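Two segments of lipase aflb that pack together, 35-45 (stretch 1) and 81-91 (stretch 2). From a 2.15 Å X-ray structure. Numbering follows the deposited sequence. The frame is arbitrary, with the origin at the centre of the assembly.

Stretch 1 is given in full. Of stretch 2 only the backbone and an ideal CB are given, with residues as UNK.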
# COMPACT_ATOMS: atom_id res chain seq x y z
N SER A 35 -19.45 -2.29 16.90
CA SER A 35 -20.64 -2.65 16.12
C SER A 35 -20.25 -3.11 14.72
O SER A 35 -20.76 -4.13 14.26
CB SER A 35 -21.61 -1.47 16.02
OG SER A 35 -22.05 -1.08 17.31
N ILE A 36 -19.31 -2.38 14.07
CA ILE A 36 -18.81 -2.70 12.73
C ILE A 36 -18.07 -4.05 12.76
O ILE A 36 -18.31 -4.88 11.89
CB ILE A 36 -17.97 -1.54 12.12
CG1 ILE A 36 -18.86 -0.29 11.89
CG2 ILE A 36 -17.29 -1.95 10.80
CD1 ILE A 36 -18.12 1.04 11.67
N ALA A 37 -17.23 -4.27 13.80
CA ALA A 37 -16.49 -5.53 13.99
C ALA A 37 -17.46 -6.70 14.18
O ALA A 37 -17.27 -7.74 13.54
CB ALA A 37 -15.56 -5.41 15.18
N SER A 38 -18.51 -6.52 15.02
CA SER A 38 -19.53 -7.53 15.28
C SER A 38 -20.29 -7.87 14.00
O SER A 38 -20.39 -9.05 13.65
CB SER A 38 -20.50 -7.04 16.36
OG SER A 38 -21.45 -8.05 16.69
N LEU A 39 -20.77 -6.82 13.27
CA LEU A 39 -21.50 -6.95 12.00
C LEU A 39 -20.68 -7.72 10.97
O LEU A 39 -21.21 -8.61 10.31
CB LEU A 39 -21.89 -5.56 11.45
CG LEU A 39 -22.77 -5.54 10.21
CD1 LEU A 39 -24.02 -4.70 10.44
CD2 LEU A 39 -22.00 -5.03 8.99
N ILE A 40 -19.38 -7.39 10.85
CA ILE A 40 -18.46 -8.03 9.90
C ILE A 40 -18.21 -9.49 10.29
O ILE A 40 -18.33 -10.35 9.42
CB ILE A 40 -17.16 -7.19 9.68
CG1 ILE A 40 -17.49 -5.89 8.92
CG2 ILE A 40 -16.08 -7.99 8.94
CD1 ILE A 40 -16.38 -4.91 8.83
N ALA A 41 -17.90 -9.76 11.58
CA ALA A 41 -17.66 -11.12 12.08
C ALA A 41 -18.87 -12.03 11.85
O ALA A 41 -18.70 -13.17 11.42
CB ALA A 41 -17.28 -11.09 13.55
N SER A 42 -20.10 -11.50 12.08
CA SER A 42 -21.34 -12.25 11.88
C SER A 42 -21.66 -12.43 10.40
O SER A 42 -22.13 -13.49 10.01
CB SER A 42 -22.51 -11.63 12.64
OG SER A 42 -22.86 -10.35 12.14
N GLU A 43 -21.36 -11.40 9.56
CA GLU A 43 -21.59 -11.46 8.12
C GLU A 43 -20.64 -12.46 7.43
O GLU A 43 -21.07 -13.13 6.49
CB GLU A 43 -21.52 -10.06 7.47
CG GLU A 43 -21.94 -9.99 6.01
CD GLU A 43 -23.26 -10.61 5.62
OE1 GLU A 43 -24.29 -10.30 6.28
OE2 GLU A 43 -23.28 -11.41 4.66
N ILE A 44 -19.39 -12.59 7.93
CA ILE A 44 -18.42 -13.54 7.38
C ILE A 44 -18.89 -14.97 7.63
O ILE A 44 -19.07 -15.70 6.66
CB ILE A 44 -16.95 -13.29 7.82
CG1 ILE A 44 -16.44 -11.92 7.30
CG2 ILE A 44 -16.02 -14.42 7.33
CD1 ILE A 44 -15.18 -11.38 7.98
N VAL A 45 -19.15 -15.35 8.92
CA VAL A 45 -19.62 -16.69 9.32
C VAL A 45 -20.93 -17.09 8.61
O VAL A 45 -21.09 -18.26 8.26
CB VAL A 45 -19.70 -16.93 10.86
CG1 VAL A 45 -18.33 -16.87 11.51
CG2 VAL A 45 -20.68 -15.98 11.55
N UNK A 81 -13.08 5.40 5.98
CA UNK A 81 -12.62 4.02 6.12
C UNK A 81 -13.66 3.09 6.75
O UNK A 81 -13.93 2.03 6.19
CB UNK A 81 -11.34 3.99 6.96
N UNK A 82 -14.23 3.49 7.91
CA UNK A 82 -15.20 2.69 8.64
C UNK A 82 -16.50 2.45 7.84
O UNK A 82 -16.98 1.31 7.82
CB UNK A 82 -15.53 3.38 9.97
N UNK A 83 -17.02 3.49 7.16
CA UNK A 83 -18.23 3.35 6.34
C UNK A 83 -17.97 2.43 5.16
O UNK A 83 -18.76 1.53 4.92
CB UNK A 83 -18.71 4.72 5.85
N UNK A 84 -16.84 2.64 4.45
CA UNK A 84 -16.45 1.81 3.31
C UNK A 84 -16.38 0.33 3.73
O UNK A 84 -17.01 -0.50 3.08
CB UNK A 84 -15.10 2.27 2.75
N UNK A 85 -15.67 0.02 4.83
CA UNK A 85 -15.48 -1.34 5.36
C UNK A 85 -16.81 -2.01 5.72
O UNK A 85 -17.00 -3.18 5.38
CB UNK A 85 -14.58 -1.30 6.59
N UNK A 86 -17.72 -1.27 6.37
CA UNK A 86 -19.04 -1.77 6.76
C UNK A 86 -19.91 -2.07 5.52
O UNK A 86 -20.52 -3.13 5.45
CB UNK A 86 -19.74 -0.75 7.66
N UNK A 87 -19.96 -1.13 4.56
CA UNK A 87 -20.79 -1.22 3.36
C UNK A 87 -20.34 -2.28 2.36
O UNK A 87 -21.17 -2.81 1.62
CB UNK A 87 -20.82 0.14 2.66
N UNK A 88 -19.02 -2.61 2.34
CA UNK A 88 -18.39 -3.65 1.52
C UNK A 88 -19.14 -4.99 1.70
O UNK A 88 -19.44 -5.67 0.72
CB UNK A 88 -16.91 -3.80 1.89
N UNK A 89 -19.49 -5.32 2.96
CA UNK A 89 -20.24 -6.54 3.24
C UNK A 89 -21.75 -6.36 3.08
O UNK A 89 -22.41 -7.28 2.62
CB UNK A 89 -19.93 -7.02 4.66
N UNK A 90 -22.28 -5.17 3.43
CA UNK A 90 -23.72 -4.84 3.34
C UNK A 90 -24.23 -5.00 1.89
O UNK A 90 -25.31 -5.56 1.68
CB UNK A 90 -23.97 -3.41 3.83
N UNK A 91 -23.43 -4.55 0.91
CA UNK A 91 -23.76 -4.66 -0.52
C UNK A 91 -23.43 -6.05 -1.09
O UNK A 91 -23.73 -6.31 -2.26
CB UNK A 91 -23.01 -3.59 -1.31

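The two helices run nearly side by side, their N-to-C directions 24° apart and their axes 10.0 Å apart at closest approach. Stretch 1 offers a mostly apolar ridge of Ile36, Leu39, Ile40 and Ile44, with the carboxylate-bearing Glu43 among them.

At position 81 the ideal CB has nothing of stretch 1 within 5.5 Å, so this contact sets no preference beyond helical compatibility. The residue is Phe81, whose ring remains clear of stretch 1.

Position 82 points its CA-to-CB bond sideways, yet its ideal CB lies 3.9 Å from Ile36 CD1. An aliphatic residue would suit this methyl group, and alanine, leucine or methionine would all be reasonable. It is Leu82, and the apolar contact is made close to the backbone, with Leu82 CB 3.8 Å from Ile36 CD1.

Positions 83 and 84 meet open space as far as stretch 1 is concerned: the first points away and the second is out of reach. Many residues would serve; they are Lys83, with an extended chain, and Met84.

Position 85 also points sideways. Its ideal CB is 4.6 Å from Ile40 CD1 and 5.0 Å from Ile36 CG2, which leaves room for a small or medium side chain with an apolar surface, such as alanine, valine or threonine. Thr85 is found, in the m rotamer. Its methyl Thr85 CG2 packs 3.7 Å from Ile40 CD1, while Thr85 OG1 donates a hydrogen bond to Phe81 O (2.7 Å), one turn back, so the hydroxyl needs no partner on stretch 1.

Position 86 lies where the backbones come nearest, its CA opposite that of Ile36. The ideal CB is 4.2 Å from Ile36 CG2 and 5.0 Å from Leu39 CD2, and its bond points sideways. Leucine or methionine could cover these groups, as could a long polar chain with an aliphatic stem. Arg86 is the deposited residue. Its Arg86 CG lies 4.0 Å from Leu39 CD2, and the guanidinium turns one face to Ile36, with Arg86 NH2 3.5 Å from Ile36 CG1. This is packing, as no hydrogen bond joins the stretches.

Positions 87 and 88 have no neighbour within 5.5 Å of the ideal CB, and stretch 1 discriminates little between candidates. They are Glu87 and Ile88.

Position 89 points toward stretch 1, its ideal CB 3.8 Å from Glu43 CG and 5.0 Å from Ile40 CG1. A branched or flexible aliphatic chain, leucine, isoleucine or methionine, would fill the space best. Leu89 does so: Leu89 CD1 reaches Ile40 CG2 at 3.7 Å, Glu43 CB at 3.8 Å and Ile44 CG1 at 4.1 Å, so one methyl touches three residues.

Position 90 points sideways into largely open space, where small or polar residues would be tolerated. Thr90 donates from Thr90 OG1 to Arg86 O (2.9 Å) and only grazes stretch 1. Position 91, out of reach, is unconstrained by this contact; it is Val91.

Stretch 2, residues 81-91: FLKMTREILTV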
# COMPACT_ATOMS: atom_id res chain seq x y z
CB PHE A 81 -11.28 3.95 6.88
CG PHE A 81 -10.85 2.55 7.29
CD1 PHE A 81 -10.49 1.60 6.33
CD2 PHE A 81 -10.79 2.19 8.63
CE1 PHE A 81 -10.08 0.32 6.71
CE2 PHE A 81 -10.38 0.91 9.00
CZ PHE A 81 -10.03 -0.02 8.04
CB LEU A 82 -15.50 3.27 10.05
CG LEU A 82 -14.32 3.35 11.05
CD1 LEU A 82 -14.74 4.07 12.32
CD2 LEU A 82 -13.79 1.96 11.40
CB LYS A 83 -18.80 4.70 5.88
CG LYS A 83 -20.14 4.56 5.15
CD LYS A 83 -20.73 5.89 4.72
CE LYS A 83 -21.98 5.69 3.91
NZ LYS A 83 -22.56 6.97 3.44
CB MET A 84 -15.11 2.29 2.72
CG MET A 84 -14.74 1.62 1.41
SD MET A 84 -15.79 2.11 0.04
CE MET A 84 -15.58 0.75 -1.06
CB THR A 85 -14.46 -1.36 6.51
OG1 THR A 85 -13.31 -0.62 6.11
CG2 THR A 85 -14.03 -2.77 6.89
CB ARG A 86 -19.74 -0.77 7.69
CG ARG A 86 -21.09 -1.25 8.23
CD ARG A 86 -22.08 -0.10 8.37
NE ARG A 86 -22.14 0.41 9.75
CZ ARG A 86 -21.49 1.49 10.18
NH1 ARG A 86 -20.73 2.19 9.34
NH2 ARG A 86 -21.60 1.87 11.44
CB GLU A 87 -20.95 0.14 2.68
CG GLU A 87 -21.77 1.15 3.47
CD GLU A 87 -23.15 0.69 3.91
OE1 GLU A 87 -23.91 0.17 3.06
OE2 GLU A 87 -23.47 0.84 5.11
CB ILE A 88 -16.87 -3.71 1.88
CG1 ILE A 88 -16.04 -2.64 1.11
CG2 ILE A 88 -16.24 -5.10 1.77
CD1 ILE A 88 -15.87 -2.81 -0.37
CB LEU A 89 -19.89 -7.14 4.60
CG LEU A 89 -18.54 -7.87 4.72
CD1 LEU A 89 -18.39 -8.50 6.07
CD2 LEU A 89 -18.40 -8.97 3.65
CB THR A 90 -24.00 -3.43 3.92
OG1 THR A 90 -23.44 -3.35 5.23
CG2 THR A 90 -25.49 -3.10 3.98
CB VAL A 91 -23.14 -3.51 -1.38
CG1 VAL A 91 -23.57 -2.14 -0.88
CG2 VAL A 91 -21.62 -3.63 -1.47
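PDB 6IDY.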